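Local coordinates for cell death abnormality protein 2 (Caenorhabditis elegans, PDB 3QWX), which acts as a CRK-family signalling adaptor with SH2 and SH3 domains that binds ced-5 and is required for engulfment of cell corpses and for cell migration, at residues L27-L39 against L104-P116. Residues are numbered along the deposited sequence; the frame is centred on the assembly and turned at random.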
# COMPACT_ATOMS: atom_id res chain seq x y z
N LEU A 27 -3.42 -9.77 8.06
CA LEU A 27 -2.75 -8.60 8.64
C LEU A 27 -3.75 -7.59 9.21
O LEU A 27 -3.60 -7.12 10.34
CB LEU A 27 -1.82 -7.94 7.62
CG LEU A 27 -0.63 -8.77 7.15
CD1 LEU A 27 0.23 -8.00 6.15
CD2 LEU A 27 0.21 -9.26 8.33
N LEU A 28 -4.76 -7.24 8.43
CA LEU A 28 -5.74 -6.24 8.86
C LEU A 28 -6.71 -6.78 9.91
O LEU A 28 -7.36 -6.01 10.63
CB LEU A 28 -6.47 -5.63 7.66
CG LEU A 28 -5.65 -4.56 6.91
CD1 LEU A 28 -6.31 -4.17 5.61
CD2 LEU A 28 -5.44 -3.31 7.76
N GLY A 29 -6.78 -8.11 10.02
CA GLY A 29 -7.63 -8.75 11.01
C GLY A 29 -7.00 -8.95 12.38
O GLY A 29 -7.68 -9.36 13.33
N GLU A 30 -5.71 -8.66 12.50
CA GLU A 30 -5.00 -8.82 13.77
C GLU A 30 -5.62 -7.93 14.86
O GLU A 30 -6.13 -6.85 14.58
CB GLU A 30 -3.48 -8.58 13.59
CG GLU A 30 -2.83 -9.68 12.73
CD GLU A 30 -1.32 -9.58 12.64
OE1 GLU A 30 -0.76 -8.49 12.87
OE2 GLU A 30 -0.69 -10.61 12.33
N PRO A 31 -5.62 -8.42 16.12
CA PRO A 31 -6.39 -7.77 17.20
C PRO A 31 -6.00 -6.33 17.47
O PRO A 31 -6.87 -5.53 17.84
CB PRO A 31 -6.06 -8.64 18.43
CG PRO A 31 -5.67 -9.96 17.87
CD PRO A 31 -4.99 -9.67 16.56
N GLN A 32 -4.73 -5.98 17.28
CA GLN A 32 -4.26 -4.63 17.61
C GLN A 32 -4.52 -3.59 16.50
O GLN A 32 -4.26 -2.39 16.67
CB GLN A 32 -2.77 -4.66 17.98
CG GLN A 32 -1.82 -4.74 16.78
CD GLN A 32 -1.84 -6.08 16.06
OE1 GLN A 32 -2.38 -7.06 16.55
NE2 GLN A 32 -1.26 -6.11 14.86
N VAL A 33 -5.00 -4.05 15.35
CA VAL A 33 -5.29 -3.16 14.23
C VAL A 33 -6.58 -2.38 14.47
O VAL A 33 -7.63 -2.97 14.73
CB VAL A 33 -5.40 -3.94 12.90
CG1 VAL A 33 -5.85 -3.02 11.75
CG2 VAL A 33 -4.08 -4.61 12.57
N SER A 34 -6.51 -1.05 14.38
CA SER A 34 -7.66 -0.21 14.69
C SER A 34 -8.63 -0.11 13.51
O SER A 34 -8.23 -0.23 12.35
CB SER A 34 -7.22 1.19 15.12
OG SER A 34 -6.37 1.77 14.15
N ILE A 35 -9.90 0.07 13.81
CA ILE A 35 -10.88 0.22 12.75
C ILE A 35 -10.52 1.43 11.90
O ILE A 35 -10.09 2.46 12.41
CB ILE A 35 -12.31 0.32 13.33
CG1 ILE A 35 -12.73 -1.04 13.92
CG2 ILE A 35 -13.30 0.73 12.25
CD1 ILE A 35 -14.02 -0.98 14.77
N GLY A 36 -10.66 1.31 10.58
CA GLY A 36 -10.32 2.41 9.69
C GLY A 36 -8.95 2.23 9.05
O GLY A 36 -8.57 2.99 8.14
N THR A 37 -8.21 1.23 9.52
CA THR A 37 -6.90 0.93 8.92
C THR A 37 -7.13 0.22 7.58
O THR A 37 -8.00 -0.65 7.47
CB THR A 37 -6.03 0.06 9.86
OG1 THR A 37 -6.03 0.64 11.16
CG2 THR A 37 -4.60 -0.02 9.37
N PHE A 38 -6.37 0.60 6.56
CA PHE A 38 -6.59 0.08 5.21
C PHE A 38 -5.29 -0.05 4.42
O PHE A 38 -4.26 0.56 4.76
CB PHE A 38 -7.56 0.99 4.45
CG PHE A 38 -6.97 2.32 4.09
CD1 PHE A 38 -6.95 3.36 5.00
CD2 PHE A 38 -6.39 2.52 2.85
CE1 PHE A 38 -6.39 4.58 4.69
CE2 PHE A 38 -5.81 3.75 2.52
CZ PHE A 38 -5.81 4.78 3.45
N LEU A 39 -5.34 -0.83 3.35
CA LEU A 39 -4.26 -0.85 2.39
C LEU A 39 -4.81 -1.11 1.01
O LEU A 39 -5.95 -1.56 0.85
CB LEU A 39 -3.21 -1.90 2.76
CG LEU A 39 -3.65 -3.36 2.93
CD1 LEU A 39 -3.82 -4.06 1.58
CD2 LEU A 39 -2.61 -4.09 3.77
N LEU A 104 -17.55 2.82 3.78
CA LEU A 104 -17.62 1.82 2.74
C LEU A 104 -18.77 0.89 3.09
O LEU A 104 -19.81 0.90 2.44
CB LEU A 104 -16.29 1.07 2.63
CG LEU A 104 -15.19 1.99 2.10
CD1 LEU A 104 -13.82 1.70 2.70
CD2 LEU A 104 -15.17 1.91 0.58
N THR A 105 -18.59 0.11 4.15
CA THR A 105 -19.62 -0.81 4.61
C THR A 105 -19.99 -0.45 6.04
O THR A 105 -21.12 -0.04 6.32
CB THR A 105 -19.15 -2.29 4.51
OG1 THR A 105 -19.16 -2.69 3.14
CG2 THR A 105 -20.08 -3.20 5.30
N GLU A 106 -19.02 -0.56 6.93
CA GLU A 106 -19.22 -0.19 8.33
C GLU A 106 -18.31 0.94 8.79
O GLU A 106 -18.60 1.58 9.80
CB GLU A 106 -19.05 -1.40 9.25
CG GLU A 106 -20.10 -2.49 9.07
CD GLU A 106 -21.50 -2.03 9.44
OE1 GLU A 106 -21.62 -1.13 10.30
OE2 GLU A 106 -22.48 -2.56 8.88
N ALA A 107 -17.22 1.20 8.06
CA ALA A 107 -16.27 2.23 8.50
C ALA A 107 -15.66 3.06 7.36
O ALA A 107 -15.71 2.68 6.20
CB ALA A 107 -15.16 1.61 9.36
N SER A 108 -15.08 4.20 7.73
CA SER A 108 -14.34 5.03 6.79
C SER A 108 -12.84 4.70 6.82
O SER A 108 -12.36 4.04 7.73
CB SER A 108 -14.53 6.50 7.14
OG SER A 108 -15.80 6.94 6.73
N LEU A 109 -12.12 5.19 5.82
CA LEU A 109 -10.66 5.09 5.77
C LEU A 109 -10.02 6.11 6.72
O LEU A 109 -10.23 7.30 6.56
CB LEU A 109 -10.19 5.37 4.34
CG LEU A 109 -10.80 4.49 3.25
CD1 LEU A 109 -10.16 4.84 1.91
CD2 LEU A 109 -10.60 3.01 3.59
N LEU A 110 -9.24 5.64 7.70
CA LEU A 110 -8.67 6.56 8.68
C LEU A 110 -7.15 6.60 8.55
O LEU A 110 -6.56 7.69 8.55
CB LEU A 110 -9.06 6.16 10.11
CG LEU A 110 -8.96 7.22 11.21
CD1 LEU A 110 -9.76 6.81 12.45
CD2 LEU A 110 -7.52 7.54 11.60
N ALA A 111 -6.54 5.43 8.45
CA ALA A 111 -5.08 5.34 8.45
C ALA A 111 -4.56 4.21 7.56
O ALA A 111 -5.08 3.11 7.57
CB ALA A 111 -4.56 5.17 9.86
N ALA A 112 -3.53 4.51 6.78
CA ALA A 112 -2.85 3.51 5.97
C ALA A 112 -2.14 2.48 6.87
O ALA A 112 -1.46 2.85 7.84
CB ALA A 112 -1.85 4.18 5.05
N TYR A 113 -2.32 1.20 6.55
CA TYR A 113 -1.59 0.12 7.20
C TYR A 113 -0.08 0.30 7.00
O TYR A 113 0.36 0.69 5.92
CB TYR A 113 -2.00 -1.25 6.64
CG TYR A 113 -1.25 -2.38 7.30
CD1 TYR A 113 -1.59 -2.80 8.58
CD2 TYR A 113 -0.19 -3.01 6.66
CE1 TYR A 113 -0.90 -3.82 9.20
CE2 TYR A 113 0.52 -4.03 7.28
CZ TYR A 113 0.16 -4.43 8.55
OH TYR A 113 0.84 -5.45 9.19
N LYS A 114 0.70 0.02 8.04
CA LYS A 114 2.16 0.08 7.96
C LYS A 114 2.74 -1.14 8.67
O LYS A 114 2.37 -1.43 9.82
CB LYS A 114 2.72 1.36 8.62
CG LYS A 114 2.26 2.67 7.97
CD LYS A 114 3.05 3.87 8.51
CE LYS A 114 4.51 3.85 8.04
NZ LYS A 114 5.38 4.89 8.68
N LYS A 115 3.64 -1.84 8.00
CA LYS A 115 4.36 -2.94 8.62
C LYS A 115 5.31 -2.41 9.68
O LYS A 115 5.86 -1.33 9.53
CB LYS A 115 5.14 -3.73 7.58
CG LYS A 115 4.28 -4.31 6.46
CD LYS A 115 5.13 -5.11 5.50
CE LYS A 115 4.31 -5.61 4.32
NZ LYS A 115 5.07 -6.57 3.46
N PRO A 116 5.50 -3.18 10.77
CA PRO A 116 6.41 -2.84 11.87
C PRO A 116 7.87 -2.87 11.40
O PRO A 116 8.22 -3.57 10.46
CB PRO A 116 6.18 -3.95 12.89
CG PRO A 116 4.92 -4.64 12.47
CD PRO A 116 4.79 -4.46 11.01
O HOH W 1 -1.35 -6.42 11.37
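A trans chi1 of 180° carries the Tyr-113 phenol toward Leu-27, its OH 4.0 Å from Leu-27 CD2, whereas a chi1 of 70° tucks the Phe-38 ring between Leu-109 and Ala-112. Ala-112 CA lies over one ring face, 4.2 Å from the centroid and 20° off the normal, a CH-pi contact; Leu-109 CG lies over the opposite face, with its CD2 3.7 Å from Phe-38 CG. Phe-6 and Phe-14 add edge-to-face partners. Around Tyr-113, Thr-37 CG2 meets the ring edge, while Leu-27, Leu-28 and Leu-39 approach obliquely, Leu-39 CD2 coming within 3.9 Å of Tyr-113 CD2. A water accepts from Tyr-113 OH and donates to Leu-27 O and Glu-30 OE1. The backbones pair as short parallel strands: Phe-38 N donates to Ala-111 O (3.0 Å), and Tyr-113 N to Phe-38 O (2.7 Å). Gly-36 O takes two N-H groups from one side of its plane, Leu-110 N at 2.8 Å and Ala-111 N at 3.2 Å. Two parallel bridges thus join the C-terminal part of the SH2 domain to its central sheet: backbone bonds fix the register, apolar packing holds both rings, and water ties down the phenol.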